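Local coordinates for protein beta-N-acetylhexosaminidase (Bacteroides fragilis, PDB 4PYS) that probably hydrolyses terminal N-acetylhexosamine residues from glycans, as a beta-N-acetylhexosaminidase of glycosyl hydrolase family 20, at residues Arg44-Glu48 / Lys49-Glu53; Val146-Ile149 / Lys150-Asp154; Ser202-Glu205 / Val206-Ile209; Glu443-Ile446 / Asp447-Val450; Leu478-Gln481 / Leu482-Gln486. All coordinates share one frame; numbering follows the deposited sequence.

Interaction 1 (Arg44-Glu48 / Lys49-Glu53)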
loop_
_atom_site.group_PDB
_atom_site.type_symbol
_atom_site.label_atom_id
_atom_site.label_comp_id
_atom_site.label_asym_id
_atom_site.label_seq_id
_atom_site.Cartn_x
_atom_site.Cartn_y
_atom_site.Cartn_z
ATOM N N ARG A 44 15.116 3.986 -14.899
ATOM C CA ARG A 44 15.359 5.073 -13.956
ATOM C C ARG A 44 15.683 4.527 -12.559
ATOM O O ARG A 44 16.514 5.092 -11.838
ATOM C CB ARG A 44 14.175 6.040 -13.913
ATOM C CG ARG A 44 14.135 7.003 -15.097
ATOM C CD ARG A 44 13.059 8.067 -14.930
ATOM N NE ARG A 44 11.773 7.632 -15.471
ATOM C CZ ARG A 44 11.417 7.770 -16.746
ATOM N NH1 ARG A 44 12.256 8.327 -17.612
ATOM N NH2 ARG A 44 10.227 7.351 -17.158
ATOM N N LEU A 45 15.052 3.416 -12.194
ATOM C CA LEU A 45 15.330 2.784 -10.900
ATOM C C LEU A 45 16.736 2.191 -10.874
ATOM O O LEU A 45 17.444 2.281 -9.866
ATOM C CB LEU A 45 14.293 1.703 -10.574
ATOM C CG LEU A 45 14.408 1.034 -9.201
ATOM C CD1 LEU A 45 14.196 2.057 -8.083
ATOM C CD2 LEU A 45 13.416 -0.121 -9.062
ATOM N N PHE A 46 17.133 1.578 -11.984
ATOM C CA PHE A 46 18.476 1.024 -12.100
ATOM C C PHE A 46 19.529 2.123 -11.960
ATOM O O PHE A 46 20.524 1.958 -11.245
ATOM C CB PHE A 46 18.638 0.303 -13.450
ATOM C CG PHE A 46 20.002 -0.286 -13.652
ATOM C CD1 PHE A 46 20.294 -1.558 -13.175
ATOM C CD2 PHE A 46 20.999 0.433 -14.304
ATOM C CE1 PHE A 46 21.551 -2.105 -13.340
ATOM C CE2 PHE A 46 22.263 -0.106 -14.474
ATOM C CZ PHE A 46 22.541 -1.381 -13.992
ATOM N N TYR A 47 19.322 3.246 -12.645
ATOM C CA TYR A 47 20.281 4.350 -12.579
ATOM C C TYR A 47 20.373 4.921 -11.164
ATOM O O TYR A 47 21.431 5.354 -10.711
ATOM C CB TYR A 47 19.902 5.469 -13.555
ATOM C CG TYR A 47 19.996 5.104 -15.024
ATOM C CD1 TYR A 47 20.929 4.178 -15.482
ATOM C CD2 TYR A 47 19.148 5.694 -15.956
ATOM C CE1 TYR A 47 21.008 3.849 -16.826
ATOM C CE2 TYR A 47 19.220 5.375 -17.294
ATOM C CZ TYR A 47 20.153 4.451 -17.725
ATOM O OH TYR A 47 20.219 4.134 -19.062
ATOM N N GLU A 48 19.251 4.919 -10.464
ATOM C CA GLU A 48 19.199 5.479 -9.124
ATOM C C GLU A 48 19.833 4.571 -8.065
ATOM O O GLU A 48 20.456 5.055 -7.115
ATOM C CB GLU A 48 17.738 5.764 -8.761
ATOM C CG GLU A 48 17.543 6.409 -7.404
ATOM C CD GLU A 48 16.075 6.568 -7.055
ATOM O OE1 GLU A 48 15.318 7.145 -7.870
ATOM O OE2 GLU A 48 15.685 6.108 -5.963
ATOM N N LYS A 49 19.684 3.261 -8.228
ATOM C CA LYS A 49 20.012 2.330 -7.146
ATOM C C LYS A 49 21.288 1.525 -7.379
ATOM O O LYS A 49 21.905 1.053 -6.422
ATOM C CB LYS A 49 18.853 1.363 -6.896
ATOM C CG LYS A 49 17.516 2.012 -6.507
ATOM C CD LYS A 49 17.625 2.865 -5.242
ATOM C CE LYS A 49 16.227 3.189 -4.678
ATOM N NZ LYS A 49 16.281 4.264 -3.611
ATOM N N LEU A 50 21.690 1.375 -8.641
ATOM C CA LEU A 50 22.798 0.474 -8.979
ATOM C C LEU A 50 23.960 1.144 -9.718
ATOM O O LEU A 50 25.076 1.210 -9.198
ATOM C CB LEU A 50 22.272 -0.730 -9.773
ATOM C CG LEU A 50 21.399 -1.686 -8.955
ATOM C CD1 LEU A 50 20.648 -2.660 -9.843
ATOM C CD2 LEU A 50 22.284 -2.432 -7.970
ATOM N N VAL A 51 23.703 1.620 -10.935
ATOM C CA VAL A 51 24.750 2.227 -11.764
ATOM C C VAL A 51 24.216 3.496 -12.403
ATOM O O VAL A 51 23.227 3.440 -13.134
ATOM C CB VAL A 51 25.180 1.280 -12.910
ATOM C CG1 VAL A 51 26.294 1.914 -13.758
ATOM C CG2 VAL A 51 25.617 -0.064 -12.366
ATOM N N PRO A 52 24.880 4.637 -12.153
ATOM C CA PRO A 52 24.462 5.915 -12.741
ATOM C C PRO A 52 24.486 5.848 -14.262
ATOM O O PRO A 52 25.382 5.211 -14.815
ATOM C CB PRO A 52 25.561 6.888 -12.286
ATOM C CG PRO A 52 26.229 6.231 -11.127
ATOM C CD PRO A 52 26.141 4.763 -11.395
ATOM N N GLU A 53 23.548 6.517 -14.924
ATOM C CA GLU A 53 23.511 6.542 -16.385
ATOM C C GLU A 53 24.853 6.949 -17.012
ATOM O O GLU A 53 25.199 6.492 -18.106
ATOM C CB GLU A 53 22.370 7.448 -16.873
ATOM C CG GLU A 53 22.241 7.553 -18.394
ATOM C CD GLU A 53 20.908 8.134 -18.835
ATOM O OE1 GLU A 53 20.137 8.592 -17.966
ATOM O OE2 GLU A 53 20.633 8.127 -20.053
#

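Interaction 2 (Val146-Ile149 / Lys150-Asp154)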
loop_
_atom_site.group_PDB
_atom_site.type_symbol
_atom_site.label_atom_id
_atom_site.label_comp_id
_atom_site.label_asym_id
_atom_site.label_seq_id
_atom_site.Cartn_x
_atom_site.Cartn_y
_atom_site.Cartn_z
ATOM N N VAL A 146 6.158 15.528 0.822
ATOM C CA VAL A 146 6.249 14.727 -0.397
ATOM C C VAL A 146 7.444 13.776 -0.369
ATOM O O VAL A 146 7.321 12.619 -0.776
ATOM C CB VAL A 146 6.306 15.631 -1.648
ATOM C CG1 VAL A 146 6.662 14.830 -2.878
ATOM C CG2 VAL A 146 4.974 16.329 -1.842
ATOM N N SER A 147 8.587 14.243 0.130
ATOM C CA SER A 147 9.771 13.370 0.178
ATOM C C SER A 147 9.546 12.160 1.084
ATOM O O SER A 147 10.145 11.101 0.883
ATOM C CB SER A 147 11.015 14.152 0.612
ATOM O OG SER A 147 10.841 14.730 1.891
ATOM N N THR A 148 8.678 12.315 2.080
ATOM C CA THR A 148 8.349 11.216 2.991
ATOM C C THR A 148 7.365 10.239 2.358
ATOM O O THR A 148 7.494 9.025 2.528
ATOM C CB THR A 148 7.830 11.741 4.343
ATOM O OG1 THR A 148 8.865 12.508 4.982
ATOM C CG2 THR A 148 7.417 10.592 5.261
ATOM N N ILE A 149 6.387 10.754 1.615
ATOM C CA ILE A 149 5.540 9.870 0.820
ATOM C C ILE A 149 6.417 9.042 -0.125
ATOM O O ILE A 149 6.256 7.822 -0.239
ATOM C CB ILE A 149 4.501 10.659 0.001
ATOM C CG1 ILE A 149 3.616 11.519 0.919
ATOM C CG2 ILE A 149 3.656 9.701 -0.855
ATOM C CD1 ILE A 149 2.733 10.685 1.855
ATOM N N LYS A 150 7.372 9.694 -0.786
ATOM C CA LYS A 150 8.279 8.970 -1.689
ATOM C C LYS A 150 9.082 7.897 -0.962
ATOM O O LYS A 150 9.288 6.809 -1.496
ATOM C CB LYS A 150 9.237 9.945 -2.388
ATOM C CG LYS A 150 8.563 10.798 -3.460
ATOM C CD LYS A 150 9.557 11.755 -4.077
ATOM C CE LYS A 150 8.916 12.570 -5.183
ATOM N NZ LYS A 150 9.901 13.527 -5.756
ATOM N N LYS A 151 9.520 8.196 0.257
ATOM C CA LYS A 151 10.297 7.241 1.050
ATOM C C LYS A 151 9.543 5.936 1.261
ATOM O O LYS A 151 10.127 4.850 1.188
ATOM C CB LYS A 151 10.654 7.854 2.410
ATOM C CG LYS A 151 11.182 6.838 3.444
ATOM C CD LYS A 151 11.667 7.536 4.714
ATOM C CE LYS A 151 12.148 6.512 5.775
ATOM N NZ LYS A 151 12.669 7.210 7.004
ATOM N N TYR A 152 8.241 6.030 1.505
ATOM C CA TYR A 152 7.472 4.810 1.762
ATOM C C TYR A 152 7.016 4.108 0.495
ATOM O O TYR A 152 6.829 2.883 0.485
ATOM C CB TYR A 152 6.338 5.089 2.764
ATOM C CG TYR A 152 6.965 5.436 4.082
ATOM C CD1 TYR A 152 7.649 4.469 4.812
ATOM C CD2 TYR A 152 6.948 6.733 4.565
ATOM C CE1 TYR A 152 8.277 4.784 6.006
ATOM C CE2 TYR A 152 7.564 7.053 5.765
ATOM C CZ TYR A 152 8.224 6.082 6.474
ATOM O OH TYR A 152 8.847 6.421 7.653
ATOM N N ILE A 153 6.873 4.862 -0.590
ATOM C CA ILE A 153 6.675 4.238 -1.898
ATOM C C ILE A 153 7.946 3.470 -2.277
ATOM O O ILE A 153 7.894 2.325 -2.747
ATOM C CB ILE A 153 6.369 5.306 -2.948
ATOM C CG1 ILE A 153 4.950 5.840 -2.727
ATOM C CG2 ILE A 153 6.559 4.743 -4.377
ATOM C CD1 ILE A 153 4.579 7.049 -3.599
ATOM N N ASP A 154 9.094 4.101 -2.052
ATOM C CA ASP A 154 10.372 3.445 -2.318
ATOM C C ASP A 154 10.515 2.193 -1.454
ATOM O O ASP A 154 11.001 1.153 -1.922
ATOM C CB ASP A 154 11.514 4.431 -2.042
ATOM C CG ASP A 154 12.812 4.043 -2.719
ATOM O OD1 ASP A 154 12.784 3.649 -3.911
ATOM O OD2 ASP A 154 13.868 4.138 -2.055
#

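Interaction 3 (Ser202-Glu205 / Val206-Ile209)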
loop_
_atom_site.group_PDB
_atom_site.type_symbol
_atom_site.label_atom_id
_atom_site.label_comp_id
_atom_site.label_asym_id
_atom_site.label_seq_id
_atom_site.Cartn_x
_atom_site.Cartn_y
_atom_site.Cartn_z
ATOM N N SER A 202 -1.067 18.933 -3.794
ATOM C CA SER A 202 -1.643 19.604 -4.957
ATOM C C SER A 202 -1.694 18.605 -6.101
ATOM O O SER A 202 -1.063 17.549 -6.032
ATOM C CB SER A 202 -0.775 20.785 -5.372
ATOM O OG SER A 202 0.480 20.319 -5.825
ATOM N N GLN A 203 -2.432 18.924 -7.160
ATOM C CA GLN A 203 -2.514 17.993 -8.276
ATOM C C GLN A 203 -1.142 17.801 -8.929
ATOM O O GLN A 203 -0.824 16.706 -9.396
ATOM C CB GLN A 203 -3.603 18.433 -9.268
ATOM C CG GLN A 203 -4.960 18.504 -8.572
ATOM C CD GLN A 203 -6.149 18.366 -9.509
ATOM O OE1 GLN A 203 -6.039 18.577 -10.720
ATOM N NE2 GLN A 203 -7.304 18.014 -8.942
ATOM N N GLU A 204 -0.325 18.857 -8.918
ATOM C CA GLU A 204 1.046 18.789 -9.434
ATOM C C GLU A 204 1.911 17.823 -8.629
ATOM O O GLU A 204 2.642 17.009 -9.194
ATOM C CB GLU A 204 1.689 20.178 -9.425
ATOM C CG GLU A 204 1.617 20.886 -10.762
ATOM C CD GLU A 204 2.202 20.048 -11.878
ATOM O OE1 GLU A 204 3.388 19.666 -11.780
ATOM O OE2 GLU A 204 1.470 19.762 -12.847
ATOM N N GLU A 205 1.839 17.929 -7.307
ATOM C CA GLU A 205 2.551 16.995 -6.428
ATOM C C GLU A 205 2.096 15.544 -6.621
ATOM O O GLU A 205 2.911 14.616 -6.597
ATOM C CB GLU A 205 2.393 17.418 -4.961
ATOM C CG GLU A 205 3.169 18.687 -4.599
ATOM C CD GLU A 205 2.781 19.270 -3.243
ATOM O OE1 GLU A 205 1.585 19.216 -2.880
ATOM O OE2 GLU A 205 3.673 19.800 -2.545
ATOM N N VAL A 206 0.795 15.342 -6.806
ATOM C CA VAL A 206 0.276 14.005 -7.065
ATOM C C VAL A 206 0.855 13.456 -8.361
ATOM O O VAL A 206 1.241 12.295 -8.421
ATOM C CB VAL A 206 -1.263 13.996 -7.123
ATOM C CG1 VAL A 206 -1.779 12.663 -7.688
ATOM C CG2 VAL A 206 -1.832 14.240 -5.738
ATOM N N LYS A 207 0.934 14.302 -9.388
ATOM C CA LYS A 207 1.522 13.887 -10.658
ATOM C C LYS A 207 2.971 13.438 -10.462
ATOM O O LYS A 207 3.392 12.429 -11.028
ATOM C CB LYS A 207 1.461 15.011 -11.688
ATOM C CG LYS A 207 1.859 14.557 -13.083
ATOM C CD LYS A 207 1.836 15.721 -14.059
ATOM C CE LYS A 207 2.238 15.263 -15.445
ATOM N NZ LYS A 207 3.117 16.263 -16.122
ATOM N N GLU A 208 3.722 14.189 -9.660
ATOM C CA GLU A 208 5.111 13.840 -9.340
ATOM C C GLU A 208 5.171 12.484 -8.634
ATOM O O GLU A 208 5.981 11.622 -8.978
ATOM C CB GLU A 208 5.739 14.927 -8.454
ATOM C CG GLU A 208 7.183 14.651 -8.025
ATOM C CD GLU A 208 7.742 15.703 -7.074
ATOM O OE1 GLU A 208 7.008 16.649 -6.715
ATOM O OE2 GLU A 208 8.922 15.580 -6.680
ATOM N N ILE A 209 4.310 12.306 -7.640
ATOM C CA ILE A 209 4.253 11.057 -6.874
ATOM C C ILE A 209 3.865 9.857 -7.732
ATOM O O ILE A 209 4.458 8.774 -7.617
ATOM C CB ILE A 209 3.323 11.232 -5.662
ATOM C CG1 ILE A 209 4.053 12.043 -4.584
ATOM C CG2 ILE A 209 2.870 9.898 -5.116
ATOM C CD1 ILE A 209 3.146 12.731 -3.604
#

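Interaction 4 (Glu443-Ile446 / Asp447-Val450)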
loop_
_atom_site.group_PDB
_atom_site.type_symbol
_atom_site.label_atom_id
_atom_site.label_comp_id
_atom_site.label_asym_id
_atom_site.label_seq_id
_atom_site.Cartn_x
_atom_site.Cartn_y
_atom_site.Cartn_z
ATOM N N GLU A 443 6.128 12.271 11.457
ATOM C CA GLU A 443 7.013 11.560 10.522
ATOM C C GLU A 443 8.163 10.833 11.229
ATOM O O GLU A 443 8.550 9.726 10.828
ATOM C CB GLU A 443 7.599 12.533 9.495
ATOM C CG GLU A 443 6.574 13.135 8.538
ATOM C CD GLU A 443 7.223 13.936 7.428
ATOM O OE1 GLU A 443 8.385 13.641 7.080
ATOM O OE2 GLU A 443 6.569 14.857 6.900
ATOM N N SER A 444 8.718 11.469 12.256
ATOM C CA SER A 444 9.869 10.905 12.979
ATOM C C SER A 444 9.507 9.651 13.778
ATOM O O SER A 444 10.393 8.964 14.312
ATOM C CB SER A 444 10.457 11.945 13.922
ATOM O OG SER A 444 9.522 12.288 14.932
HETATM N N MSE A 445 8.209 9.365 13.864
HETATM C CA MSE A 445 7.699 8.249 14.672
HETATM C C MSE A 445 7.297 7.055 13.832
HETATM O O MSE A 445 6.938 5.993 14.360
HETATM C CB MSE A 445 6.507 8.718 15.516
HETATM C CG MSE A 445 6.890 9.677 16.605
HETATM SE SE MSE A 445 5.338 10.574 17.369
HETATM C CE MSE A 445 4.348 9.046 17.886
ATOM N N ILE A 446 7.372 7.201 12.515
ATOM C CA ILE A 446 6.875 6.145 11.640
ATOM C C ILE A 446 7.764 4.894 11.592
ATOM O O ILE A 446 7.270 3.780 11.782
ATOM C CB ILE A 446 6.616 6.666 10.216
ATOM C CG1 ILE A 446 5.536 7.756 10.247
ATOM C CG2 ILE A 446 6.199 5.527 9.296
ATOM C CD1 ILE A 446 5.291 8.455 8.899
ATOM N N ASP A 447 9.059 5.062 11.331
ATOM C CA ASP A 447 9.925 3.897 11.097
ATOM C C ASP A 447 9.963 2.907 12.268
ATOM O O ASP A 447 10.015 1.698 12.051
ATOM C CB ASP A 447 11.361 4.335 10.776
ATOM C CG ASP A 447 11.518 4.841 9.356
ATOM O OD1 ASP A 447 10.573 4.688 8.554
ATOM O OD2 ASP A 447 12.594 5.401 9.046
ATOM N N ARG A 448 9.933 3.405 13.503
ATOM C CA ARG A 448 10.077 2.502 14.653
ATOM C C ARG A 448 8.854 1.607 14.816
ATOM O O ARG A 448 8.910 0.574 15.488
ATOM C CB ARG A 448 10.349 3.285 15.937
ATOM C CG ARG A 448 9.137 4.004 16.494
ATOM C CD ARG A 448 9.541 4.960 17.589
ATOM N NE ARG A 448 10.000 6.243 17.056
ATOM C CZ ARG A 448 10.207 7.324 17.796
ATOM N NH1 ARG A 448 10.013 7.270 19.106
ATOM N NH2 ARG A 448 10.603 8.460 17.233
ATOM N N ARG A 449 7.750 1.990 14.173
ATOM C CA ARG A 449 6.547 1.160 14.129
ATOM C C ARG A 449 6.565 0.218 12.923
ATOM O O ARG A 449 6.187 -0.956 13.009
ATOM C CB ARG A 449 5.308 2.071 14.025
ATOM C CG ARG A 449 4.934 2.772 15.319
ATOM C CD ARG A 449 4.178 4.077 15.024
ATOM N NE ARG A 449 3.625 4.635 16.255
ATOM C CZ ARG A 449 4.342 5.256 17.184
ATOM N NH1 ARG A 449 5.651 5.429 17.023
ATOM N NH2 ARG A 449 3.747 5.712 18.276
ATOM N N VAL A 450 7.001 0.741 11.787
ATOM C CA VAL A 450 6.968 -0.016 10.542
ATOM C C VAL A 450 7.995 -1.154 10.515
ATOM O O VAL A 450 7.661 -2.278 10.127
ATOM C CB VAL A 450 7.156 0.915 9.347
ATOM C CG1 VAL A 450 7.303 0.110 8.055
ATOM C CG2 VAL A 450 5.953 1.874 9.243
HETATM O O HOH W 1 10.248 7.596 11.241
HETATM O O HOH W 2 10.803 6.124 14.188
#

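Interaction 5 (Leu478-Gln481 / Leu482-Gln486)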
loop_
_atom_site.group_PDB
_atom_site.type_symbol
_atom_site.label_atom_id
_atom_site.label_comp_id
_atom_site.label_asym_id
_atom_site.label_seq_id
_atom_site.Cartn_x
_atom_site.Cartn_y
_atom_site.Cartn_z
ATOM N N LEU A 478 17.981 -9.767 11.155
ATOM C CA LEU A 478 19.119 -9.168 11.848
ATOM C C LEU A 478 20.330 -8.997 10.925
ATOM O O LEU A 478 21.078 -8.025 11.051
ATOM C CB LEU A 478 19.488 -10.012 13.069
ATOM C CG LEU A 478 18.400 -10.120 14.134
ATOM C CD1 LEU A 478 18.939 -10.913 15.321
ATOM C CD2 LEU A 478 17.932 -8.728 14.589
ATOM N N SER A 479 20.522 -9.936 10.000
ATOM C CA SER A 479 21.658 -9.900 9.085
ATOM C C SER A 479 21.529 -8.807 8.031
ATOM O O SER A 479 22.538 -8.323 7.506
ATOM C CB SER A 479 21.816 -11.249 8.382
ATOM O OG SER A 479 22.159 -12.233 9.334
ATOM N N LYS A 480 20.294 -8.436 7.718
ATOM C CA LYS A 480 20.048 -7.435 6.692
ATOM C C LYS A 480 19.816 -6.052 7.303
ATOM O O LYS A 480 19.754 -5.056 6.575
ATOM C CB LYS A 480 18.834 -7.849 5.849
ATOM C CG LYS A 480 18.906 -7.428 4.394
ATOM C CD LYS A 480 20.074 -8.103 3.701
ATOM C CE LYS A 480 20.260 -7.563 2.313
ATOM N NZ LYS A 480 21.467 -8.138 1.667
ATOM N N GLN A 481 19.694 -5.990 8.627
ATOM C CA GLN A 481 19.278 -4.757 9.299
ATOM C C GLN A 481 20.107 -3.528 8.931
ATOM O O GLN A 481 19.540 -2.479 8.596
ATOM C CB GLN A 481 19.262 -4.940 10.825
ATOM C CG GLN A 481 18.929 -3.648 11.589
ATOM C CD GLN A 481 18.861 -3.861 13.093
ATOM O OE1 GLN A 481 18.879 -4.997 13.575
ATOM N NE2 GLN A 481 18.779 -2.771 13.840
ATOM N N LEU A 482 21.434 -3.621 9.014
ATOM C CA LEU A 482 22.241 -2.437 8.744
ATOM C C LEU A 482 22.090 -1.986 7.284
ATOM O O LEU A 482 22.075 -0.784 7.004
ATOM C CB LEU A 482 23.705 -2.659 9.124
ATOM C CG LEU A 482 24.611 -1.433 9.229
ATOM C CD1 LEU A 482 23.946 -0.278 9.976
ATOM C CD2 LEU A 482 25.901 -1.836 9.919
ATOM N N TRP A 483 21.957 -2.933 6.357
ATOM C CA TRP A 483 21.714 -2.555 4.959
ATOM C C TRP A 483 20.416 -1.755 4.823
ATOM O O TRP A 483 20.379 -0.740 4.130
ATOM C CB TRP A 483 21.680 -3.768 4.010
ATOM C CG TRP A 483 21.508 -3.316 2.552
ATOM C CD1 TRP A 483 22.490 -2.875 1.709
ATOM C CD2 TRP A 483 20.275 -3.222 1.812
ATOM N NE1 TRP A 483 21.948 -2.522 0.488
ATOM C CE2 TRP A 483 20.593 -2.729 0.527
ATOM C CE3 TRP A 483 18.941 -3.522 2.109
ATOM C CZ2 TRP A 483 19.619 -2.526 -0.461
ATOM C CZ3 TRP A 483 17.968 -3.308 1.126
ATOM C CH2 TRP A 483 18.319 -2.818 -0.138
ATOM N N PHE A 484 19.358 -2.196 5.499
ATOM C CA PHE A 484 18.103 -1.464 5.444
ATOM C C PHE A 484 18.267 -0.095 6.074
ATOM O O PHE A 484 17.708 0.891 5.595
ATOM C CB PHE A 484 16.987 -2.222 6.159
ATOM C CG PHE A 484 16.404 -3.358 5.351
ATOM C CD1 PHE A 484 15.824 -3.116 4.113
ATOM C CD2 PHE A 484 16.413 -4.656 5.841
ATOM C CE1 PHE A 484 15.268 -4.155 3.361
ATOM C CE2 PHE A 484 15.856 -5.702 5.098
ATOM C CZ PHE A 484 15.294 -5.453 3.859
ATOM N N GLU A 485 19.031 -0.023 7.154
ATOM C CA GLU A 485 19.255 1.270 7.791
ATOM C C GLU A 485 20.002 2.219 6.872
ATOM O O GLU A 485 19.728 3.419 6.857
ATOM C CB GLU A 485 19.958 1.117 9.157
ATOM C CG GLU A 485 19.038 0.412 10.152
ATOM C CD GLU A 485 19.449 0.570 11.608
ATOM O OE1 GLU A 485 20.391 1.348 11.904
ATOM O OE2 GLU A 485 18.793 -0.092 12.454
ATOM N N GLN A 486 20.924 1.679 6.078
ATOM C CA GLN A 486 21.680 2.507 5.142
ATOM C C GLN A 486 20.800 3.024 4.007
ATOM O O GLN A 486 21.188 3.973 3.320
ATOM C CB GLN A 486 22.863 1.731 4.574
ATOM C CG GLN A 486 23.977 1.504 5.601
ATOM C CD GLN A 486 25.114 0.661 5.057
ATOM O OE1 GLN A 486 24.924 -0.165 4.162
ATOM N NE2 GLN A 486 26.301 0.865 5.597
HETATM O O HOH W 3 23.155 -5.573 6.772
#

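Interaction 1 (Arg44-Glu48 / Lys49-Glu53)
Glu53 lays its aliphatic carbons over one face of the Tyr47 ring: CB of Glu53 stands 3.6 Å from the centroid of the Tyr47 ring and only 1° off the ring normal, a CH-pi contact. The Glu53 carboxylate continues over the same ring, its plane 17° from the ring plane. At the ring edge, Val51 O lies near the plane, and it also receives a straight CA-H...O contact, Tyr47 CA to Val51 O being 3.1 Å. One residue earlier, the Phe46 ring has Leu50 CB over a face, offset toward the rim, while Val51 CB meets Phe46 CE2 at 3.6 Å. Behind these contacts, Phe46 O accepts from both Leu50 N (2.9 Å) and Val51 N (3.2 Å), which arrive from opposite faces of its carbonyl plane. Tyr47 OH is held by Trp58, and Phe46 packs against Trp69. The Phe46 carbonyl, with its two N-H donors, and Leu50's departure from helical angles mark the C-terminal end of helix 43-49, where the chain turns toward strand 56-58.

Interaction 2 (Val146-Ile149 / Lys150-Asp154)
Thr148 CG2 lies opposite the backbone N across CA-CB, with OG1 beside that N (chi1 -62°), which sends the methyl along the helix toward Tyr152. Tyr152 has its CG beside its own N (chi1 -66°), and the two side chains run next to each other in the same direction, Thr148 CG2 reaching Tyr152 CE2 at 3.6 Å. The ring also leans on the main chain: Tyr152 CD2 is 3.1 Å from Thr148 O, an oblique approach. That carbonyl is meanwhile bonded by Tyr152 N at 3.3 Å, so the Tyr152 N-H and the ring atom CD2 both approach a single oxygen. The polar ends both reach the 443-450 segment, Thr148 OG1 at Glu443 and Tyr152 OH at Asp447.

One residue further on, Ile149 CG2 meets Ile153 CD1 at 3.9 Å as the two branched chains cross. In the backbone, Ile153 N bonds Ile149 O at 3.0 Å, with an N-H...O angle of 160°. Lys150 is extended beyond CG and passes Val146, its CE 3.9 Å from Val146 CG1, before NZ pairs with Glu208.

Helix 146-158 is the crossover of the beta-alpha-beta unit formed with strands 132-138 and 163-170 in the barrel-type catalytic domain. Ile149 faces Leu137, Phe164 and Trp166 of those strands, Tyr152 rests on Phe135, and Ile153 packs against Ile209 of helix 203-214.

Interaction 3 (Ser202-Glu205 / Val206-Ile209)
Val206 N bonds Ser202 O at 3.0 Å and starts a regular run of i to i+4 bonds through Ile209 N, in which the N-H...O angles all exceed 150°. The chain enters this helix through a capping box. Ser202, at the N-cap with non-helical psi, accepts Glu205 N on its OG at 3.1 Å, while Ser202 N donates back to Glu205 OE1 at 2.8 Å with an N-H...O angle of 169°. OE1 takes this proton on its anti lone pair, the one away from OE2. Glu205 CG sits beside its own backbone N (chi1 -71°), and the side chain, extended beyond CG, reaches back to the N-cap. The two reciprocal bonds thus occupy amides at the first turn, and the negative end of Glu205 is placed where the helix dipole would probably welcome it.

Across the following turn the side chains rest mainly on carbonyls. Val206 CG2, the methyl beside the backbone N, is brought back to 3.4 Å from Ser202 O. Glu204 and Lys207 stay apart as charges. Gln203 NE2 binds Glu276, and Val206 is buried against Ile176 and Phe281. On the side toward helix 146-158, Ile209 has CG1 beside its own N and CD1 anti beyond it; the chain runs alongside the preceding turn, and Ile209 CD1 lies 3.5 Å from Glu205 O.

Interaction 4 (Glu443-Ile446 / Asp447-Val450)
Met445, present as selenomethionine, places its CG over one face of the Arg448 guanidinium, 4.0 Å above the plane and toward the rim. At the edge of that group lie Ser444 O and a water. Arg448 NH2 donates to Ser444 O at 3.0 Å; the oxygen is near the guanidinium plane, but the donor stands 46° above the carbonyl plane. The water receives Arg448 NE and N and donates to Ser444 O, so side chain and backbone are stitched to one carbonyl. A chi1 of 74° puts Arg448 CG between its backbone N and carbonyl carbon, folding the chain back toward Ser444.

The second guanidinium, Arg449, meets Met445 O obliquely, NH1 to O 3.0 Å with an N-H...O angle of 136°. Met445 CE touches Arg449 NH2 at 3.4 Å, the two side chains running together. On another side, Ile446 CG2 packs on Val450 CG2 at 3.7 Å.

Two arginines therefore bind consecutive main-chain carbonyls ahead of helix 447-450. Both guanidinium groups are probably charged: Arg448 makes a salt bridge to the terminal carboxylate of Asp506 and Arg449 a hydrogen bond to Trp505 O, and together they fasten the chain terminus to this turn.

Interaction 5 (Leu478-Gln481 / Leu482-Gln486)
Lys480 and Phe484 make the close-packed side of this turn: Lys480 CG meets Phe484 CE2 at 3.6 Å, the two side chains crossing at about a right angle. Lys480 CB touches the same ring atom, and the bend at chi2 (63°) then steers the rest of the chain, NZ going on to Ile10 O and Gln108 O. In the backbone, Phe484 N bonds Lys480 O at 3.1 Å, and Phe484 CD2 is 3.4 Å from that same oxygen. The Trp483 ring lies farther from the Lys480 side chain, and its attraction to Lys480 NZ, 5.2 Å from the centroid of the five-membered Trp483 ring, is at most weak.

The neighbouring side is polar and more exposed. Gln481 and Glu485 run side by side, and Gln481 NE2 donates to Glu485 OE2 at 3.0 Å, almost straight at 177°. The acceptor lies in the amide plane, yet the donor meets the carboxylate from above its plane, 39° out. The helix kinks here: Leu482 N and Trp483 N lack a bond to the preceding turn, and a water spans the break, accepting Trp483 N at 2.9 Å and donating to Ser479 O.

This is a kinked, water-bridged turn of helix 470-486, whose aromatic residues pack on Met158 of helix 146-158 and on helix 96-109.

Overall arrangement
From the N terminus, the five contacts follow in series; each closes only a local turn, and none nests in or crosses another. Interaction 1 ends a helix of the domain 2 region and reaches the catalytic domain through Lys49 NZ to Asp154 OD2, 2.9 Å, in interaction 2. Interaction 2 is the common neighbour: it touches interaction 3 where helices 146-158 and 203-214 pack together, and interaction 4 through probable side-chain hydrogen bonds and Ile446. Interactions 3 and 4 do not meet, their nearest atoms being about 11 Å apart. Interaction 5, on late helix 470-486, touches none of the others directly, but its helix contacts elements of both the domain 2 region and the catalytic domain.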